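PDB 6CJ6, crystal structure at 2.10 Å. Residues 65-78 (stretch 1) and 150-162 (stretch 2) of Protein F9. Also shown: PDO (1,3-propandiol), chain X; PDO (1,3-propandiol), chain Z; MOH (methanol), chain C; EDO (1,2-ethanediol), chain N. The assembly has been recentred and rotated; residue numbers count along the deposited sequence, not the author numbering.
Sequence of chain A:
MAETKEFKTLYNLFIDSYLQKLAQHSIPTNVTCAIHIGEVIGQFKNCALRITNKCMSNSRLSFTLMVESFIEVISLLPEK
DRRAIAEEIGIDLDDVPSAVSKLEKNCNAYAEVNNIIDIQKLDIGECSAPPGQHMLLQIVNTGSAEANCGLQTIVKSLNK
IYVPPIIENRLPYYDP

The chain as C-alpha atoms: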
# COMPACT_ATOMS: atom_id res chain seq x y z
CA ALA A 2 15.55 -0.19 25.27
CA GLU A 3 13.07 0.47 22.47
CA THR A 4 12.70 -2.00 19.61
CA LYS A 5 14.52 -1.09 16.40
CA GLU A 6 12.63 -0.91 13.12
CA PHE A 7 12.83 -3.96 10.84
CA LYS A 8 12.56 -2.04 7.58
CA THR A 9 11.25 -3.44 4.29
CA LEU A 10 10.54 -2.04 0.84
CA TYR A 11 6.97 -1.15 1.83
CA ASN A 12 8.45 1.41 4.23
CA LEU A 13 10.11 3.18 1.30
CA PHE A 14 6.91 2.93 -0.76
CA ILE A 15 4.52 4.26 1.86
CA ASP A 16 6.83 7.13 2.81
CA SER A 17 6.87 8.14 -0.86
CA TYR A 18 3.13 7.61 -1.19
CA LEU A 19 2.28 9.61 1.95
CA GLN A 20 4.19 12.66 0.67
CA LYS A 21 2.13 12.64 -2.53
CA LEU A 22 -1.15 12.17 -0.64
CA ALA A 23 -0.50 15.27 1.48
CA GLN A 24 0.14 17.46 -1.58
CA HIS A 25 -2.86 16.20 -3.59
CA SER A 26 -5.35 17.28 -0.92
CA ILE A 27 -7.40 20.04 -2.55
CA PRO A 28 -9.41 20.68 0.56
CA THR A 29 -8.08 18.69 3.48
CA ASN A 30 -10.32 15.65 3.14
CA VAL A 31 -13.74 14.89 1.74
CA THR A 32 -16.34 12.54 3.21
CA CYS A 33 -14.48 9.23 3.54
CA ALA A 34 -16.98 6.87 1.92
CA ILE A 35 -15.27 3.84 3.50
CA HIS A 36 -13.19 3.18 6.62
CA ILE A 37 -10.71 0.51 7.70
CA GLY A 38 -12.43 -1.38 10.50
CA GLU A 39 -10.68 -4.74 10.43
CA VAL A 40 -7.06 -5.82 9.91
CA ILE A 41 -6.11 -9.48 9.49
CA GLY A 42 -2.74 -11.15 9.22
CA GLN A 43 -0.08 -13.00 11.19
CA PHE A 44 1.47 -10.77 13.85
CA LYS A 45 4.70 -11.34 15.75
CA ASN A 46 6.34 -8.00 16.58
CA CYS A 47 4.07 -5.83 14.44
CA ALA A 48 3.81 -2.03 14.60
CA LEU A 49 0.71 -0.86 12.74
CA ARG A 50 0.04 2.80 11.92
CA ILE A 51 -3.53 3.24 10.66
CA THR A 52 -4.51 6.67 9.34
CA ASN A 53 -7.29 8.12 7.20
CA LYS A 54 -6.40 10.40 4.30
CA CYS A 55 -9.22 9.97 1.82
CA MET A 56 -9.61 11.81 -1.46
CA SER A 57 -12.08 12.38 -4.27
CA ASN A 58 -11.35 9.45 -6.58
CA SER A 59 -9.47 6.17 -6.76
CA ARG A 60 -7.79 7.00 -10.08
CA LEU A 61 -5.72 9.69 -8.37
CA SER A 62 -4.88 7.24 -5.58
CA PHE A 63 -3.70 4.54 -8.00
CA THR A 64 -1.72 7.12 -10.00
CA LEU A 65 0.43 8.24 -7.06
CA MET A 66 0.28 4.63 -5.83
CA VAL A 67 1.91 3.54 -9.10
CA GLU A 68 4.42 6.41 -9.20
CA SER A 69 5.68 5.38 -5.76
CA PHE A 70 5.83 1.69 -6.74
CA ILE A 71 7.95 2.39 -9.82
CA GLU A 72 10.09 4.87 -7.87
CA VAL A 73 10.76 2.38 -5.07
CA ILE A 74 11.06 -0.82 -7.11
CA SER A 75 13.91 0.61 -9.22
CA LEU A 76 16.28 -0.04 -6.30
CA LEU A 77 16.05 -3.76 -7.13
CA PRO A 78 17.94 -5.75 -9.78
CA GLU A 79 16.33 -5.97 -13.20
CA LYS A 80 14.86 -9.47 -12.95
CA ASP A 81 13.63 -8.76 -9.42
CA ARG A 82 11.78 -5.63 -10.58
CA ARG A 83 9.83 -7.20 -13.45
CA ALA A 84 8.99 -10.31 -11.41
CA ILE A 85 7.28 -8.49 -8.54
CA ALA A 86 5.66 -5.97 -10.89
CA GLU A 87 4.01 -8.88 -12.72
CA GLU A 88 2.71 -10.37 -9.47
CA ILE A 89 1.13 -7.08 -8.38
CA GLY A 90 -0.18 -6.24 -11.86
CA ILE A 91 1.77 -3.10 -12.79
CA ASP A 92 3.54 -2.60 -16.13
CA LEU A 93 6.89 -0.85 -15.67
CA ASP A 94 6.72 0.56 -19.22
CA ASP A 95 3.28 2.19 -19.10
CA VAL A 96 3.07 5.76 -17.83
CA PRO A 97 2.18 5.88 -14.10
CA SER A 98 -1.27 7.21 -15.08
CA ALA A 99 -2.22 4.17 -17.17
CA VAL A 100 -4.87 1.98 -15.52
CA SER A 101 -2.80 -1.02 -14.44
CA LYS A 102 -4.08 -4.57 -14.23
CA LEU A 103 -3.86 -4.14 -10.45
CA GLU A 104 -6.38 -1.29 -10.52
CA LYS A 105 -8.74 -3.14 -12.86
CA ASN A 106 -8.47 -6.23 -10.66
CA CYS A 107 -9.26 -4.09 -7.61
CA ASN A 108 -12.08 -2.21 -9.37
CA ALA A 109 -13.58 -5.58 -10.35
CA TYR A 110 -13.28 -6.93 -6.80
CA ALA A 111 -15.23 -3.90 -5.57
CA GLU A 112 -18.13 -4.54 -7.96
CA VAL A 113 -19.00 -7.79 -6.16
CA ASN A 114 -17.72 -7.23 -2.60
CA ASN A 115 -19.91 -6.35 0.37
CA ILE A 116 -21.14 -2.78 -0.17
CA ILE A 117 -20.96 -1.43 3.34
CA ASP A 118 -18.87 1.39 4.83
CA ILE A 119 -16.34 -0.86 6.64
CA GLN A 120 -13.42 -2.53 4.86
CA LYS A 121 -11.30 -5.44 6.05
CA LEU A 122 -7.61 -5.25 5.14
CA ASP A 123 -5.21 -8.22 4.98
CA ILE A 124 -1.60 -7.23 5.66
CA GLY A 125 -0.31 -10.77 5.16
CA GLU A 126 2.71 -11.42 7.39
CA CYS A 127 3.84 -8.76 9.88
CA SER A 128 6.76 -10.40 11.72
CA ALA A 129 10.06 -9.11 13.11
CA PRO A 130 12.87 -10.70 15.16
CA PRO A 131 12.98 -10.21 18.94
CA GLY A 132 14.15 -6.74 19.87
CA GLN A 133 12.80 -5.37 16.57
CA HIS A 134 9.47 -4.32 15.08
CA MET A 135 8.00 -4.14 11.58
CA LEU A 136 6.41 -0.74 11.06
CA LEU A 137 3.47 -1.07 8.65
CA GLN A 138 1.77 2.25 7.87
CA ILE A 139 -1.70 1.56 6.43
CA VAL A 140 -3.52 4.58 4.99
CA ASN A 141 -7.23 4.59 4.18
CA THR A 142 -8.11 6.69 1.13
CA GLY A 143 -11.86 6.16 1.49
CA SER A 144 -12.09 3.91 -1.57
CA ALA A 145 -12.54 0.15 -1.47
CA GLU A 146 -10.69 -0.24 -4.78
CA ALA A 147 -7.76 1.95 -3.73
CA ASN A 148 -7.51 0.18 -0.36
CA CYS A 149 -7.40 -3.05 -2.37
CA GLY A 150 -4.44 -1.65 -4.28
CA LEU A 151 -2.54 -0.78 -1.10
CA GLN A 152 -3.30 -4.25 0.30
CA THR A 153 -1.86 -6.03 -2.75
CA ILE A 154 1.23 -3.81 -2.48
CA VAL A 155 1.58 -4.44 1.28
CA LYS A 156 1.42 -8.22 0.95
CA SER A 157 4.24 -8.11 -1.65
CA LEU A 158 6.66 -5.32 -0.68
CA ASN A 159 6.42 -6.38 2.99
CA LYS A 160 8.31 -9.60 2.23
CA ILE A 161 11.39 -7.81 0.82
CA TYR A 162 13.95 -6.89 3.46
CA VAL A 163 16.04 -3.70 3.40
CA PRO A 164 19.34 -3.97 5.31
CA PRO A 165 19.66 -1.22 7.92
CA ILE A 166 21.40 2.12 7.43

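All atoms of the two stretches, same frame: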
# COMPACT_ATOMS: atom_id res chain seq x y z
N LEU A 65 -0.68 8.04 -7.99
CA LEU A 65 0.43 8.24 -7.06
C LEU A 65 0.87 6.91 -6.44
O LEU A 65 2.05 6.75 -6.11
CB LEU A 65 0.02 9.21 -5.96
CG LEU A 65 -0.45 10.60 -6.39
CD1 LEU A 65 -1.02 11.36 -5.20
CD2 LEU A 65 0.69 11.38 -7.02
N MET A 66 -0.06 5.98 -6.28
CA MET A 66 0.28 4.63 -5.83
C MET A 66 1.24 3.96 -6.80
O MET A 66 2.17 3.27 -6.39
CB MET A 66 -1.01 3.82 -5.72
CG MET A 66 -0.92 2.47 -5.08
SD MET A 66 -2.47 2.14 -4.22
CE MET A 66 -1.99 2.64 -2.58
N VAL A 67 1.04 4.17 -8.11
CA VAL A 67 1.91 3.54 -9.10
C VAL A 67 3.22 4.29 -9.23
O VAL A 67 4.29 3.68 -9.39
CB VAL A 67 1.16 3.37 -10.44
CG1 VAL A 67 2.14 3.09 -11.56
CG2 VAL A 67 0.15 2.25 -10.33
N GLU A 68 3.18 5.63 -9.18
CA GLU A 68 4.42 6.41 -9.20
C GLU A 68 5.36 5.94 -8.10
O GLU A 68 6.55 5.70 -8.35
CB GLU A 68 4.12 7.90 -9.01
CG GLU A 68 3.29 8.56 -10.09
CD GLU A 68 3.20 10.07 -9.91
OE1 GLU A 68 4.26 10.70 -9.70
OE2 GLU A 68 2.09 10.62 -9.98
N SER A 69 4.84 5.79 -6.88
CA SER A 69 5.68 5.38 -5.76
C SER A 69 6.22 3.97 -5.97
O SER A 69 7.38 3.69 -5.66
CB SER A 69 4.88 5.46 -4.45
OG SER A 69 4.35 6.76 -4.26
N PHE A 70 5.39 3.06 -6.50
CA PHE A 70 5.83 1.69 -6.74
C PHE A 70 7.00 1.66 -7.71
O PHE A 70 8.02 1.01 -7.45
CB PHE A 70 4.67 0.85 -7.26
CG PHE A 70 5.06 -0.57 -7.61
CD1 PHE A 70 5.20 -1.53 -6.62
CD2 PHE A 70 5.28 -0.93 -8.93
CE1 PHE A 70 5.56 -2.82 -6.94
CE2 PHE A 70 5.64 -2.23 -9.25
CZ PHE A 70 5.78 -3.18 -8.26
N ILE A 71 6.86 2.34 -8.85
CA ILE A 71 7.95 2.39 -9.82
C ILE A 71 9.18 3.05 -9.20
O ILE A 71 10.31 2.56 -9.35
CB ILE A 71 7.49 3.12 -11.10
CG1 ILE A 71 6.44 2.28 -11.83
CG2 ILE A 71 8.68 3.44 -11.99
CD1 ILE A 71 5.60 3.07 -12.80
N GLU A 72 8.97 4.16 -8.49
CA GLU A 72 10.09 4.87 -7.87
C GLU A 72 10.84 3.97 -6.89
O GLU A 72 12.08 3.99 -6.85
CB GLU A 72 9.57 6.11 -7.15
CG GLU A 72 10.62 6.79 -6.31
CD GLU A 72 10.03 7.63 -5.21
OE1 GLU A 72 8.85 8.03 -5.33
OE2 GLU A 72 10.74 7.87 -4.21
N VAL A 73 10.12 3.18 -6.10
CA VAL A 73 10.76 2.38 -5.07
C VAL A 73 11.33 1.09 -5.64
O VAL A 73 12.41 0.64 -5.23
CB VAL A 73 9.78 2.13 -3.91
CG1 VAL A 73 10.17 0.88 -3.12
CG2 VAL A 73 9.74 3.35 -2.99
N ILE A 74 10.63 0.47 -6.59
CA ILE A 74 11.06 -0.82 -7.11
C ILE A 74 12.36 -0.72 -7.90
O ILE A 74 13.07 -1.73 -8.05
CB ILE A 74 9.94 -1.51 -7.91
CG1 ILE A 74 10.00 -3.02 -7.73
CG2 ILE A 74 10.01 -1.13 -9.38
CD1 ILE A 74 9.67 -3.47 -6.33
N SER A 75 12.70 0.46 -8.41
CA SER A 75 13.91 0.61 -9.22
C SER A 75 15.18 0.29 -8.45
O SER A 75 16.22 0.04 -9.07
CB SER A 75 13.98 2.03 -9.81
OG SER A 75 12.91 2.26 -10.70
N LEU A 76 15.13 0.29 -7.12
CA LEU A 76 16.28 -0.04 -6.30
C LEU A 76 16.57 -1.53 -6.26
O LEU A 76 17.46 -1.96 -5.52
CB LEU A 76 16.10 0.52 -4.88
CG LEU A 76 15.96 2.04 -4.82
CD1 LEU A 76 15.56 2.51 -3.43
CD2 LEU A 76 17.25 2.72 -5.27
N LEU A 77 15.86 -2.33 -7.05
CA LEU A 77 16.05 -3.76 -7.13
C LEU A 77 16.71 -4.14 -8.45
O LEU A 77 16.61 -3.40 -9.43
CB LEU A 77 14.69 -4.48 -7.05
CG LEU A 77 13.98 -4.51 -5.70
CD1 LEU A 77 12.71 -5.34 -5.79
CD2 LEU A 77 14.90 -5.06 -4.62
N PRO A 78 17.40 -5.28 -8.50
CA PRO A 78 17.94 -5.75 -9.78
C PRO A 78 16.84 -5.95 -10.81
O PRO A 78 15.66 -6.07 -10.48
CB PRO A 78 18.61 -7.08 -9.40
CG PRO A 78 18.98 -6.91 -7.97
CD PRO A 78 17.87 -6.10 -7.37
N GLY A 150 -5.74 -1.82 -3.67
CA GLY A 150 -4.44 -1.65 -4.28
C GLY A 150 -3.32 -1.59 -3.25
O GLY A 150 -2.27 -2.21 -3.42
N LEU A 151 -3.54 -0.84 -2.17
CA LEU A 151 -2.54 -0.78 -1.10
C LEU A 151 -2.33 -2.16 -0.48
O LEU A 151 -1.19 -2.54 -0.18
CB LEU A 151 -2.97 0.24 -0.05
CG LEU A 151 -1.95 0.60 1.02
CD1 LEU A 151 -0.69 1.16 0.39
CD2 LEU A 151 -2.54 1.60 2.00
N GLN A 152 -3.41 -2.92 -0.30
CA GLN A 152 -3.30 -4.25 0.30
C GLN A 152 -2.42 -5.16 -0.55
O GLN A 152 -1.50 -5.81 -0.03
CB GLN A 152 -4.69 -4.87 0.48
CG GLN A 152 -4.66 -6.39 0.55
CD GLN A 152 -5.97 -7.00 1.00
OE1 GLN A 152 -6.60 -6.52 1.94
NE2 GLN A 152 -6.38 -8.06 0.32
N THR A 153 -2.69 -5.22 -1.86
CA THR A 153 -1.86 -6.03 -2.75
C THR A 153 -0.40 -5.61 -2.65
O THR A 153 0.50 -6.47 -2.63
CB THR A 153 -2.37 -5.89 -4.18
OG1 THR A 153 -3.79 -6.06 -4.21
CG2 THR A 153 -1.73 -6.94 -5.08
N ILE A 154 -0.14 -4.31 -2.58
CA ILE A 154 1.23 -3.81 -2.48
C ILE A 154 1.85 -4.15 -1.13
O ILE A 154 3.03 -4.51 -1.05
CB ILE A 154 1.27 -2.31 -2.80
CG1 ILE A 154 0.95 -2.08 -4.28
CG2 ILE A 154 2.61 -1.70 -2.43
CD1 ILE A 154 0.97 -0.63 -4.69
N VAL A 155 1.07 -4.04 -0.04
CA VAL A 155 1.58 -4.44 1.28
C VAL A 155 2.04 -5.88 1.25
O VAL A 155 3.20 -6.19 1.55
CB VAL A 155 0.52 -4.22 2.37
CG1 VAL A 155 0.94 -4.93 3.65
CG2 VAL A 155 0.30 -2.75 2.64
N LYS A 156 1.15 -6.79 0.87
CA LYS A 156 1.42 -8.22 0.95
C LYS A 156 2.58 -8.66 0.06
O LYS A 156 3.01 -9.82 0.17
CB LYS A 156 0.15 -9.01 0.63
CG LYS A 156 -1.04 -8.60 1.49
CD LYS A 156 -2.25 -9.47 1.23
CE LYS A 156 -2.08 -10.83 1.86
NZ LYS A 156 -3.18 -11.76 1.50
N SER A 157 3.10 -7.79 -0.80
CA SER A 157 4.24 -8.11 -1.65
C SER A 157 5.51 -7.39 -1.19
O SER A 157 6.52 -8.04 -0.92
CB SER A 157 3.93 -7.79 -3.11
OG SER A 157 5.01 -8.17 -3.95
N LEU A 158 5.48 -6.06 -1.10
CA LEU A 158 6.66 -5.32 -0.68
C LEU A 158 7.05 -5.60 0.77
O LEU A 158 8.20 -5.34 1.15
CB LEU A 158 6.45 -3.81 -0.87
CG LEU A 158 6.24 -3.26 -2.28
CD1 LEU A 158 6.21 -1.75 -2.23
CD2 LEU A 158 7.33 -3.73 -3.22
N ASN A 159 6.12 -6.10 1.59
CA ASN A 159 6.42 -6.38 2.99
C ASN A 159 7.38 -7.55 3.15
O ASN A 159 8.02 -7.66 4.21
CB ASN A 159 5.14 -6.70 3.73
CG ASN A 159 5.19 -6.31 5.18
OD1 ASN A 159 5.95 -5.41 5.55
ND2 ASN A 159 4.40 -6.97 6.01
N LYS A 160 7.47 -8.42 2.16
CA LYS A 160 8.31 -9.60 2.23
C LYS A 160 9.75 -9.34 1.82
O LYS A 160 10.58 -10.24 1.93
CB LYS A 160 7.73 -10.71 1.35
CG LYS A 160 6.31 -11.13 1.72
CD LYS A 160 5.73 -12.04 0.64
CE LYS A 160 4.37 -12.58 1.04
NZ LYS A 160 3.73 -13.34 -0.09
N ILE A 161 10.08 -8.13 1.37
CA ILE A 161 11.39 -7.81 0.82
C ILE A 161 12.14 -6.95 1.82
O ILE A 161 11.74 -5.82 2.09
CB ILE A 161 11.28 -7.12 -0.55
CG1 ILE A 161 10.42 -7.96 -1.49
CG2 ILE A 161 12.66 -6.90 -1.14
CD1 ILE A 161 10.22 -7.33 -2.85
N TYR A 162 13.25 -7.48 2.33
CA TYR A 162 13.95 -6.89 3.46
C TYR A 162 15.01 -5.89 2.99
O TYR A 162 15.72 -6.14 2.01
CB TYR A 162 14.61 -8.00 4.29
CG TYR A 162 15.54 -7.54 5.38
CD1 TYR A 162 15.17 -6.55 6.28
CD2 TYR A 162 16.80 -8.13 5.54
CE1 TYR A 162 16.02 -6.14 7.29
CE2 TYR A 162 17.65 -7.72 6.54
CZ TYR A 162 17.27 -6.73 7.42
OH TYR A 162 18.12 -6.33 8.42
C1 PDO X . 10.26 9.88 -1.89
O1 PDO X . 9.87 8.99 -0.83
C2 PDO X . 9.14 9.93 -2.93
C3 PDO X . 8.16 11.05 -2.62
O3 PDO X . 7.04 10.97 -3.52
C1 PDO Z . 3.79 -11.83 -4.56
O1 PDO Z . 4.47 -10.76 -5.23
C2 PDO Z . 2.33 -11.87 -5.00
C3 PDO Z . 1.80 -13.29 -5.02
O3 PDO Z . 0.78 -13.41 -6.03
C MOH C . -9.14 -8.72 2.05
O MOH C . -9.52 -7.37 2.18
C1 EDO N . -0.69 -14.37 2.69
O1 EDO N . -0.87 -13.66 1.46
C2 EDO N . -2.02 -14.42 3.45
O2 EDO N . -1.76 -14.47 4.85

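Residues 65-74 and 150-158 belong to two helices that run in nearly the same direction: their N-to-C axes differ by 17° and approach to 11.4 Å. The register follows a helical repeat: Met 66 CA to Leu 151 CA is 7.7 Å, Phe 70 CA to Ile 154 CA 8.3 Å, Ile 74 CA to Leu 158 CA 9.0 Å and Leu 77 CA to Ile 161 CA 10.1 Å, so the backbones diverge toward their C-terminal ends. Each helix is held by its own backbone hydrogen bonds, for instance Leu 158 N to Ile 154 O at 2.9 Å. No hydrogen bond crosses between the stretches; the 370 Å² buried between them comes mainly from apolar side chains in van der Waals contact.

Met 66 contributes most, with 78 Å² covered. Its CA-to-CB bond points toward the partner helix, and chi1 is t, while chi2 (148°) and chi3 (-97°) lie between wells. The unbranched chain reaches three residues where the backbones are closest: Met 66 CE lies 3.6 Å from Leu 151 CD1, Met 66 CG 3.7 Å from Ile 154 CD1 and Met 66 SD 3.9 Å from Gly 150 C. The absence of a side chain at Gly 150 matters here, because an ideally placed CB on Gly 150 would sit 3.3 Å from Met 66 SD, a tight approach.

Leu 158, with 60 Å² covered, anchors the wider part of the contact. In its m, t conformation, Leu 158 CD2 lies 3.9 Å from Ile 74 CD1 and 4.2 Å from Phe 70 CE1, so this one methyl touches residues a helical turn apart. The CA-to-CB bonds of Phe 70 and Ile 74 point sideways, but the ends of their side chains come nearer to the other helix. The methyl approaches the Phe 70 ring obliquely.

The CA-to-CB bond of Ile 154, with 50 Å² covered, points toward stretch 1, and the side chain is m, t. This extends CD1 to the CG of Met 66, a close contact between two aliphatic groups.

Type I turns from Ile 74 to Leu 77 and from Leu 158 to Ile 161 carry the pairing onward. The CA-to-CB bonds of Leu 77 and Ile 161 each point toward the other stretch, and Leu 77 CD1 meets Ile 161 CD1 at 4.3 Å, a looser contact consistent with the wider backbone spacing. Polar groups bond away from this apolar seam: Ser 69 OG donates to Leu 65 O at 3.0 Å within its own helix.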